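Local coordinates for cellulosome anchoring protein cohesin region (Clostridium thermocellum, PDB 4DH2) that binds the dockerin module of a partner protein as a type I cohesin domain of a cellulosome anchoring protein, probably helping to attach cellulosomal components, at residues K129-T135 and E155-E161; A26-V32 and R116-F122. All blocks are in the same frame, centred on the assembly; numbering follows the deposited sequence.

Contact 1: K129-T135 and E155-E161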
ATOM      1  N   LYS A 129     -25.475 -15.373 -12.007  1.00 34.76           N
ATOM      2  CA  LYS A 129     -24.908 -14.447 -11.023  1.00 32.75           C
ATOM      3  C   LYS A 129     -23.613 -15.037 -10.466  1.00 33.18           C
ATOM      4  O   LYS A 129     -23.595 -16.200 -10.047  1.00 24.42           O
ATOM      5  CB  LYS A 129     -25.904 -14.212  -9.880  1.00 39.39           C
ATOM      6  CG  LYS A 129     -25.494 -13.139  -8.887  1.00 40.01           C
ATOM      7  CD  LYS A 129     -26.418 -13.097  -7.682  1.00 53.59           C
ATOM      8  CE  LYS A 129     -27.687 -12.313  -7.971  1.00 71.33           C
ATOM      9  NZ  LYS A 129     -28.474 -12.041  -6.731  1.00 81.06           N
ATOM     10  N   LYS A 130     -22.536 -14.256 -10.482  1.00 27.93           N
ATOM     11  CA  LYS A 130     -21.276 -14.673  -9.864  1.00 24.19           C
ATOM     12  C   LYS A 130     -20.775 -13.593  -8.904  1.00 22.43           C
ATOM     13  O   LYS A 130     -21.274 -12.455  -8.893  1.00 22.34           O
ATOM     14  CB  LYS A 130     -20.189 -15.021 -10.901  1.00 25.11           C
ATOM     15  CG  LYS A 130     -20.377 -16.362 -11.626  1.00 24.75           C
ATOM     16  CD  LYS A 130     -19.263 -16.597 -12.604  1.00 27.81           C
ATOM     17  CE  LYS A 130     -19.410 -17.937 -13.343  1.00 37.20           C
ATOM     18  NZ  LYS A 130     -19.293 -19.138 -12.464  1.00 34.43           N
ATOM     19  N   TYR A 131     -19.829 -13.987  -8.055  1.00 22.58           N
ATOM     20  CA  TYR A 131     -19.181 -13.074  -7.111  1.00 23.02           C
ATOM     21  C   TYR A 131     -17.682 -13.152  -7.283  1.00 27.11           C
ATOM     22  O   TYR A 131     -17.125 -14.228  -7.469  1.00 21.52           O
ATOM     23  CB  TYR A 131     -19.531 -13.462  -5.672  1.00 22.08           C
ATOM     24  CG  TYR A 131     -21.008 -13.422  -5.402  1.00 23.87           C
ATOM     25  CD1 TYR A 131     -21.628 -12.227  -5.069  1.00 24.45           C
ATOM     26  CD2 TYR A 131     -21.792 -14.556  -5.510  1.00 33.44           C
ATOM     27  CE1 TYR A 131     -22.985 -12.161  -4.820  1.00 28.35           C
ATOM     28  CE2 TYR A 131     -23.165 -14.505  -5.256  1.00 35.10           C
ATOM     29  CZ  TYR A 131     -23.751 -13.295  -4.915  1.00 34.66           C
ATOM     30  OH  TYR A 131     -25.104 -13.201  -4.656  1.00 36.95           O
ATOM     31  N   SER A 132     -17.002 -12.018  -7.223  1.00 28.40           N
ATOM     32  CA  SER A 132     -15.554 -12.057  -7.291  1.00 20.82           C
ATOM     33  C   SER A 132     -14.990 -11.317  -6.079  1.00 23.02           C
ATOM     34  O   SER A 132     -15.380 -10.196  -5.791  1.00 26.77           O
ATOM     35  CB  SER A 132     -15.031 -11.430  -8.569  1.00 27.74           C
ATOM     36  OG  SER A 132     -13.680 -11.789  -8.766  1.00 25.63           O
ATOM     37  N   LEU A 133     -14.079 -11.966  -5.380  1.00 20.02           N
ATOM     38  CA  LEU A 133     -13.588 -11.486  -4.090  1.00 18.35           C
ATOM     39  C   LEU A 133     -12.376 -10.590  -4.266  1.00 22.04           C
ATOM     40  O   LEU A 133     -11.522 -10.859  -5.102  1.00 27.05           O
ATOM     41  CB  LEU A 133     -13.195 -12.739  -3.284  1.00 29.05           C
ATOM     42  CG  LEU A 133     -13.110 -12.736  -1.768  1.00 36.19           C
ATOM     43  CD1 LEU A 133     -14.444 -12.419  -1.146  1.00 40.17           C
ATOM     44  CD2 LEU A 133     -12.617 -14.121  -1.325  1.00 36.79           C
ATOM     45  N   ILE A 134     -12.296  -9.541  -3.454  1.00 19.99           N
ATOM     46  CA  ILE A 134     -11.124  -8.694  -3.430  1.00 19.00           C
ATOM     47  C   ILE A 134     -10.546  -8.867  -2.031  1.00 23.35           C
ATOM     48  O   ILE A 134     -11.216  -8.571  -1.038  1.00 23.46           O
ATOM     49  CB  ILE A 134     -11.497  -7.256  -3.724  1.00 21.67           C
ATOM     50  CG1 ILE A 134     -11.881  -7.131  -5.209  1.00 25.86           C
ATOM     51  CG2 ILE A 134     -10.306  -6.320  -3.437  1.00 26.82           C
ATOM     52  CD1 ILE A 134     -12.584  -5.892  -5.516  1.00 32.44           C
ATOM     53  N   THR A 135      -9.319  -9.376  -1.962  1.00 21.78           N
ATOM     54  CA  THR A 135      -8.746  -9.758  -0.688  1.00 20.28           C
ATOM     55  C   THR A 135      -7.568  -8.868  -0.347  1.00 26.41           C
ATOM     56  O   THR A 135      -7.164  -8.024  -1.140  1.00 21.37           O
ATOM     57  CB  THR A 135      -8.252 -11.181  -0.704  1.00 19.69           C
ATOM     58  OG1 THR A 135      -7.249 -11.330  -1.704  1.00 25.34           O
ATOM     59  CG2 THR A 135      -9.397 -12.130  -1.048  1.00 24.32           C
ATOM     60  N   GLU A 155     -12.718  -7.589   3.689  1.00 20.97           N
ATOM     61  CA  GLU A 155     -12.663  -7.915   2.276  1.00 21.34           C
ATOM     62  C   GLU A 155     -13.949  -7.459   1.626  1.00 22.71           C
ATOM     63  O   GLU A 155     -14.904  -7.096   2.316  1.00 23.27           O
ATOM     64  CB  GLU A 155     -12.493  -9.408   2.087  1.00 22.19           C
ATOM     65  CG  GLU A 155     -11.116  -9.883   2.506  1.00 23.08           C
ATOM     66  CD  GLU A 155     -10.884 -11.385   2.346  1.00 24.82           C
ATOM     67  OE1 GLU A 155     -11.853 -12.165   2.237  1.00 27.82           O
ATOM     68  OE2 GLU A 155      -9.698 -11.793   2.364  1.00 32.75           O
ATOM     69  N   GLY A 156     -13.974  -7.486   0.308  1.00 28.34           N
ATOM     70  CA  GLY A 156     -15.139  -7.021  -0.424  1.00 38.83           C
ATOM     71  C   GLY A 156     -15.417  -7.934  -1.590  1.00 25.99           C
ATOM     72  O   GLY A 156     -14.622  -8.824  -1.900  1.00 19.46           O
ATOM     73  N   LYS A 157     -16.551  -7.727  -2.252  1.00 25.92           N
ATOM     74  CA  LYS A 157     -16.924  -8.585  -3.367  1.00 27.64           C
ATOM     75  C   LYS A 157     -17.510  -7.725  -4.459  1.00 19.71           C
ATOM     76  O   LYS A 157     -18.101  -6.675  -4.176  1.00 25.34           O
ATOM     77  CB  LYS A 157     -17.997  -9.605  -2.959  1.00 38.39           C
ATOM     78  CG  LYS A 157     -19.076  -8.962  -2.084  1.00 37.09           C
ATOM     79  CD  LYS A 157     -20.389  -9.706  -2.083  1.00 39.58           C
ATOM     80  CE  LYS A 157     -21.376  -9.003  -1.152  1.00 34.42           C
ATOM     81  NZ  LYS A 157     -22.591  -9.802  -0.902  1.00 59.31           N
ATOM     82  N   VAL A 158     -17.312  -8.176  -5.684  1.00 23.96           N
ATOM     83  CA  VAL A 158     -18.004  -7.646  -6.832  1.00 20.74           C
ATOM     84  C   VAL A 158     -19.041  -8.697  -7.194  1.00 27.91           C
ATOM     85  O   VAL A 158     -18.700  -9.858  -7.437  1.00 28.60           O
ATOM     86  CB  VAL A 158     -17.082  -7.444  -8.035  1.00 29.44           C
ATOM     87  CG1 VAL A 158     -17.881  -6.864  -9.220  1.00 29.07           C
ATOM     88  CG2 VAL A 158     -15.909  -6.531  -7.660  1.00 35.84           C
ATOM     89  N   GLU A 159     -20.297  -8.279  -7.191  1.00 22.53           N
ATOM     90  CA  GLU A 159     -21.386  -9.130  -7.624  1.00 19.99           C
ATOM     91  C   GLU A 159     -21.557  -8.886  -9.102  1.00 26.45           C
ATOM     92  O   GLU A 159     -21.649  -7.737  -9.530  1.00 26.22           O
ATOM     93  CB  GLU A 159     -22.673  -8.762  -6.892  1.00 27.07           C
ATOM     94  CG  GLU A 159     -23.886  -9.514  -7.448  1.00 38.52           C
ATOM     95  CD  GLU A 159     -25.121  -9.363  -6.593  1.00 51.81           C
ATOM     96  OE1 GLU A 159     -24.973  -9.052  -5.393  1.00 50.08           O
ATOM     97  OE2 GLU A 159     -26.236  -9.561  -7.125  1.00 57.27           O
ATOM     98  N   ILE A 160     -21.552  -9.954  -9.882  1.00 22.59           N
ATOM     99  CA  ILE A 160     -21.538  -9.851 -11.324  1.00 22.27           C
ATOM    100  C   ILE A 160     -22.733 -10.571 -11.937  1.00 26.61           C
ATOM    101  O   ILE A 160     -22.934 -11.774 -11.717  1.00 25.74           O
ATOM    102  CB  ILE A 160     -20.285 -10.494 -11.881  1.00 24.40           C
ATOM    103  CG1 ILE A 160     -19.043  -9.932 -11.199  1.00 25.28           C
ATOM    104  CG2 ILE A 160     -20.187 -10.277 -13.378  1.00 25.66           C
ATOM    105  CD1 ILE A 160     -17.798 -10.779 -11.484  1.00 30.87           C
ATOM    106  N   GLU A 161     -23.537  -9.835 -12.691  1.00 26.71           N
ATOM    107  CA  GLU A 161     -24.702 -10.442 -13.378  1.00 25.23           C
ATOM    108  C   GLU A 161     -24.373 -10.733 -14.830  1.00 31.14           C
ATOM    109  O   GLU A 161     -23.692  -9.959 -15.492  1.00 29.33           O
ATOM    110  CB  GLU A 161     -25.933  -9.531 -13.290  1.00 43.66           C
ATOM    111  CG  GLU A 161     -26.730  -9.662 -12.002  1.00 70.64           C
ATOM    112  CD  GLU A 161     -26.057  -9.003 -10.807  1.00 87.31           C
ATOM    113  OE1 GLU A 161     -25.195  -8.116 -11.007  0.61 92.95           O
ATOM    114  OE2 GLU A 161     -26.395  -9.371  -9.662  1.00 85.93           O
TER

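Contact 2: A26-V32 and R116-F122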
ATOM      1  N   ALA A  26     -22.385  -5.222 -10.618  1.00 26.12           N
ATOM      2  CA  ALA A  26     -22.169  -4.847 -12.013  1.00 30.81           C
ATOM      3  C   ALA A  26     -22.523  -6.001 -12.921  1.00 29.65           C
ATOM      4  O   ALA A  26     -22.900  -7.088 -12.467  1.00 28.24           O
ATOM      5  CB  ALA A  26     -20.721  -4.446 -12.236  1.00 28.32           C
ATOM      6  N   LYS A  27     -22.393  -5.759 -14.219  1.00 28.65           N
ATOM      7  CA  LYS A  27     -22.693  -6.773 -15.200  1.00 32.80           C
ATOM      8  C   LYS A  27     -21.402  -7.163 -15.871  1.00 26.28           C
ATOM      9  O   LYS A  27     -20.482  -6.355 -15.977  1.00 23.26           O
ATOM     10  CB  LYS A  27     -23.693  -6.229 -16.227  1.00 34.71           C
ATOM     11  CG  LYS A  27     -25.009  -5.788 -15.610  1.00 60.65           C
ATOM     12  CD  LYS A  27     -25.917  -5.127 -16.642  1.00 84.74           C
ATOM     13  CE  LYS A  27     -27.230  -4.654 -16.021  1.00101.42           C
ATOM     14  NZ  LYS A  27     -28.005  -3.755 -16.926  1.00108.92           N
ATOM     15  N   ALA A  28     -21.335  -8.392 -16.355  1.00 26.90           N
ATOM     16  CA  ALA A  28     -20.167  -8.832 -17.099  1.00 31.40           C
ATOM     17  C   ALA A  28     -19.951  -7.881 -18.252  1.00 34.10           C
ATOM     18  O   ALA A  28     -20.904  -7.522 -18.945  1.00 28.86           O
ATOM     19  CB  ALA A  28     -20.377 -10.197 -17.628  1.00 33.79           C
ATOM     20  N   GLY A  29     -18.694  -7.499 -18.448  1.00 28.68           N
ATOM     21  CA  GLY A  29     -18.297  -6.551 -19.462  1.00 30.20           C
ATOM     22  C   GLY A  29     -18.220  -5.103 -19.000  1.00 27.61           C
ATOM     23  O   GLY A  29     -17.667  -4.282 -19.715  1.00 27.74           O
ATOM     24  N   ASP A  30     -18.786  -4.778 -17.835  1.00 23.50           N
ATOM     25  CA  ASP A  30     -18.811  -3.402 -17.360  1.00 23.92           C
ATOM     26  C   ASP A  30     -17.422  -2.925 -16.990  1.00 29.70           C
ATOM     27  O   ASP A  30     -16.566  -3.709 -16.572  1.00 27.74           O
ATOM     28  CB  ASP A  30     -19.650  -3.241 -16.092  1.00 23.19           C
ATOM     29  CG  ASP A  30     -21.130  -3.257 -16.344  1.00 34.55           C
ATOM     30  OD1 ASP A  30     -21.550  -3.233 -17.523  1.00 25.70           O
ATOM     31  OD2 ASP A  30     -21.871  -3.273 -15.338  1.00 30.00           O
ATOM     32  N   THR A  31     -17.215  -1.629 -17.122  1.00 27.22           N
ATOM     33  CA  THR A  31     -16.110  -0.967 -16.438  1.00 26.47           C
ATOM     34  C   THR A  31     -16.705  -0.169 -15.310  1.00 24.93           C
ATOM     35  O   THR A  31     -17.611   0.640 -15.517  1.00 24.60           O
ATOM     36  CB  THR A  31     -15.327  -0.029 -17.373  1.00 28.78           C
ATOM     37  OG1 THR A  31     -14.809  -0.781 -18.469  1.00 24.46           O
ATOM     38  CG2 THR A  31     -14.190   0.663 -16.632  1.00 32.31           C
ATOM     39  N   VAL A  32     -16.193  -0.380 -14.094  1.00 21.91           N
ATOM     40  CA  VAL A  32     -16.786   0.218 -12.915  1.00 25.85           C
ATOM     41  C   VAL A  32     -15.668   0.701 -11.983  1.00 24.90           C
ATOM     42  O   VAL A  32     -14.501   0.347 -12.176  1.00 25.08           O
ATOM     43  CB  VAL A  32     -17.658  -0.798 -12.156  1.00 25.54           C
ATOM     44  CG1 VAL A  32     -18.808  -1.302 -13.028  1.00 29.94           C
ATOM     45  CG2 VAL A  32     -16.810  -1.980 -11.658  1.00 27.69           C
ATOM     46  N   ARG A 116     -12.315  -3.473 -15.210  1.00 21.83           N
ATOM     47  CA  ARG A 116     -13.229  -4.021 -16.209  1.00 24.60           C
ATOM     48  C   ARG A 116     -13.584  -5.406 -15.794  1.00 31.30           C
ATOM     49  O   ARG A 116     -12.707  -6.194 -15.481  1.00 28.13           O
ATOM     50  CB  ARG A 116     -12.574  -4.093 -17.582  1.00 27.42           C
ATOM     51  CG  ARG A 116     -13.452  -4.816 -18.611  1.00 45.04           C
ATOM     52  CD  ARG A 116     -12.707  -5.116 -19.892  1.00 62.15           C
ATOM     53  NE  ARG A 116     -12.633  -3.945 -20.758  1.00 66.82           N
ATOM     54  CZ  ARG A 116     -11.526  -3.501 -21.340  1.00 69.47           C
ATOM     55  NH1 ARG A 116     -10.368  -4.123 -21.165  1.00 73.58           N
ATOM     56  NH2 ARG A 116     -11.578  -2.424 -22.103  1.00 65.86           N
ATOM     57  N   ILE A 117     -14.871  -5.710 -15.781  1.00 29.32           N
ATOM     58  CA  ILE A 117     -15.314  -7.063 -15.514  1.00 25.84           C
ATOM     59  C   ILE A 117     -15.326  -7.853 -16.814  1.00 33.70           C
ATOM     60  O   ILE A 117     -15.984  -7.459 -17.787  1.00 26.84           O
ATOM     61  CB  ILE A 117     -16.706  -7.062 -14.873  1.00 26.41           C
ATOM     62  CG1 ILE A 117     -16.704  -6.161 -13.637  1.00 34.61           C
ATOM     63  CG2 ILE A 117     -17.146  -8.508 -14.561  1.00 29.97           C
ATOM     64  CD1 ILE A 117     -18.049  -6.006 -12.997  1.00 51.29           C
ATOM     65  N   LYS A 118     -14.604  -8.965 -16.859  1.00 27.75           N
ATOM     66  CA  LYS A 118     -14.414  -9.639 -18.143  1.00 31.08           C
ATOM     67  C   LYS A 118     -15.733 -10.162 -18.694  1.00 39.13           C
ATOM     68  O   LYS A 118     -16.500 -10.788 -17.985  1.00 34.35           O
ATOM     69  CB  LYS A 118     -13.341 -10.725 -18.048  1.00 36.03           C
ATOM     70  CG  LYS A 118     -11.976 -10.133 -17.702  1.00 42.06           C
ATOM     71  CD  LYS A 118     -10.824 -11.064 -18.013  1.00 46.78           C
ATOM     72  CE  LYS A 118      -9.510 -10.411 -17.624  1.00 50.84           C
ATOM     73  NZ  LYS A 118      -8.341 -11.298 -17.854  1.00 49.82           N
ATOM     74  N   PRO A 119     -16.014  -9.867 -19.968  1.00 36.43           N
ATOM     75  CA  PRO A 119     -17.338 -10.191 -20.504  1.00 35.53           C
ATOM     76  C   PRO A 119     -17.565 -11.690 -20.631  1.00 31.38           C
ATOM     77  O   PRO A 119     -18.710 -12.095 -20.760  1.00 42.56           O
ATOM     78  CB  PRO A 119     -17.336  -9.527 -21.892  1.00 45.06           C
ATOM     79  CG  PRO A 119     -15.889  -9.388 -22.267  1.00 40.01           C
ATOM     80  CD  PRO A 119     -15.152  -9.188 -20.953  1.00 38.91           C
ATOM     81  N   ASP A 120     -16.495 -12.485 -20.557  1.00 38.69           N
ATOM     82  CA  ASP A 120     -16.575 -13.925 -20.803  1.00 55.63           C
ATOM     83  C   ASP A 120     -16.534 -14.740 -19.525  1.00 57.03           C
ATOM     84  O   ASP A 120     -16.178 -15.922 -19.550  1.00 49.41           O
ATOM     85  CB  ASP A 120     -15.412 -14.369 -21.693  1.00 66.06           C
ATOM     86  CG  ASP A 120     -14.069 -14.280 -20.983  1.00 77.00           C
ATOM     87  OD1 ASP A 120     -13.899 -13.394 -20.111  1.00 78.57           O
ATOM     88  OD2 ASP A 120     -13.181 -15.099 -21.295  1.00 77.93           O
ATOM     89  N   ILE A 121     -16.908 -14.125 -18.411  1.00 54.05           N
ATOM     90  CA  ILE A 121     -16.794 -14.792 -17.121  1.00 52.85           C
ATOM     91  C   ILE A 121     -17.812 -15.938 -16.975  1.00 45.40           C
ATOM     92  O   ILE A 121     -17.589 -16.878 -16.222  1.00 44.16           O
ATOM     93  CB  ILE A 121     -16.919 -13.778 -15.946  1.00 49.31           C
ATOM     94  CG1 ILE A 121     -16.436 -14.402 -14.644  1.00 50.04           C
ATOM     95  CG2 ILE A 121     -18.344 -13.314 -15.781  1.00 48.93           C
ATOM     96  CD1 ILE A 121     -14.996 -14.877 -14.695  1.00 57.91           C
ATOM     97  N   PHE A 122     -18.917 -15.885 -17.708  1.00 36.56           N
ATOM     98  CA  PHE A 122     -19.933 -16.927 -17.583  1.00 40.84           C
ATOM     99  C   PHE A 122     -19.775 -18.037 -18.614  1.00 52.32           C
ATOM    100  O   PHE A 122     -20.624 -18.920 -18.713  1.00 44.00           O
ATOM    101  CB  PHE A 122     -21.335 -16.329 -17.641  1.00 40.00           C
ATOM    102  CG  PHE A 122     -21.679 -15.506 -16.431  1.00 38.05           C
ATOM    103  CD1 PHE A 122     -22.273 -16.088 -15.323  1.00 29.50           C
ATOM    104  CD2 PHE A 122     -21.362 -14.156 -16.382  1.00 40.97           C
ATOM    105  CE1 PHE A 122     -22.588 -15.334 -14.195  1.00 33.50           C
ATOM    106  CE2 PHE A 122     -21.659 -13.401 -15.257  1.00 34.62           C
ATOM    107  CZ  PHE A 122     -22.282 -13.987 -14.165  1.00 35.08           C
TER

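Contact 1: K129-T135 and E155-E161
K129-T135 and E155-E161 lie on the two arms of the hairpin formed by strands 129-142 and 149-161, running antiparallel with their axes as close as 4.5 Å. At K129, a non-hydrogen-bonded pair with E161, the long lysine arm reaches diagonally along the exposed face, and its NZ forms a salt bridge with E159 OE2 at 3.4 Å. K130 pairs with I160 through two backbone hydrogen bonds, K130 N to I160 O at 2.8 Å and I160 N to K130 O at 2.7 Å; its aliphatic chain runs over F122. Y131 turns to the same face as K129, its CD1 4.1 Å from K157 CD and its CE1 3.7 Å from E159 OE1. S132, small enough for a buried position, makes two backbone hydrogen bonds, S132 N to V158 O and V158 N to S132 O, each 2.8 Å. L133 lies on the outer face opposite K157. I134 turns inward, where its CD1 meets V158 CG2 at 4.0 Å; I134 N donates to G156 O at 2.9 Å, and G156 N returns the bond to I134 O at 3.3 Å. T135 CG2 comes to 3.4 Å from E155 OE2. I134, V158 and I160 thus supply branched apolar groups to the cohesin beta-sandwich core, alongside small S132 and the alkyl part of K130, whose ammonium leads away; the other face carries K129, Y131, K157, E159 and E161, with L133 an exposed apolar residue among them.

Contact 2: A26-V32 and R116-F122
Two main-chain hydrogen bonds join A26-V32, a K27-D30 turn between two strands, to R116-F122, where strand 108-117 ends and the chain goes on into a turn from K118 to I121. The stronger runs from I117 N to D30 O at 2.7 Å and is nearly straight; the other, G29 N to I117 O at 2.8 Å, is bent and weak. Beside them T31 and R116 form an antiparallel non-hydrogen-bonded pair. The K27-D30 turn is type II, closed by D30 N to K27 O at 3.0 Å, and G29 takes the positive phi that a residue with a side chain would find strained. D30 suits the turn's end because its carboxylate folds back, OD2 accepting from K27 N at 2.8 Å. Further backbone hydrogen bonds tie A26 to E159 and E161, A28 to E161, V32 to V115 and R116 to E61. Among the side chains, R116 finds its charge partner in E61, and K118 donates through NZ to S57 O. A28, with only a methyl to accommodate, places CB 4.2 Å from both I121 CG2 and F122 CE2. The contact lies where strand 31-39 pairs with strand 108-117, while I117 packs inward against V158 and I160 of strand 149-161 and F122 lies against K130 of strand 129-142.

Strand 149-161 connects the two contacts, whose centres are 11 Å apart. In contact 1 it pairs with strand 129-142; on its other edge it runs parallel to strand 15-27, whose end enters contact 2. Two probable backbone hydrogen bonds cross that boundary: E161 N to A26 O and A26 N to E159 O, both 2.8 Å. Packing adds a second route, with F122 CZ 3.4 Å from I160 O and F122 CE1 3.5 Å from K130 CG, so the phenyl ring packs against the hairpin near K130 and I160. The chain leaves contact 2 shortly before opening contact 1. Neither contact is touched by the dockerin chain, so both belong to the cohesin scaffold rather than to its binding surface.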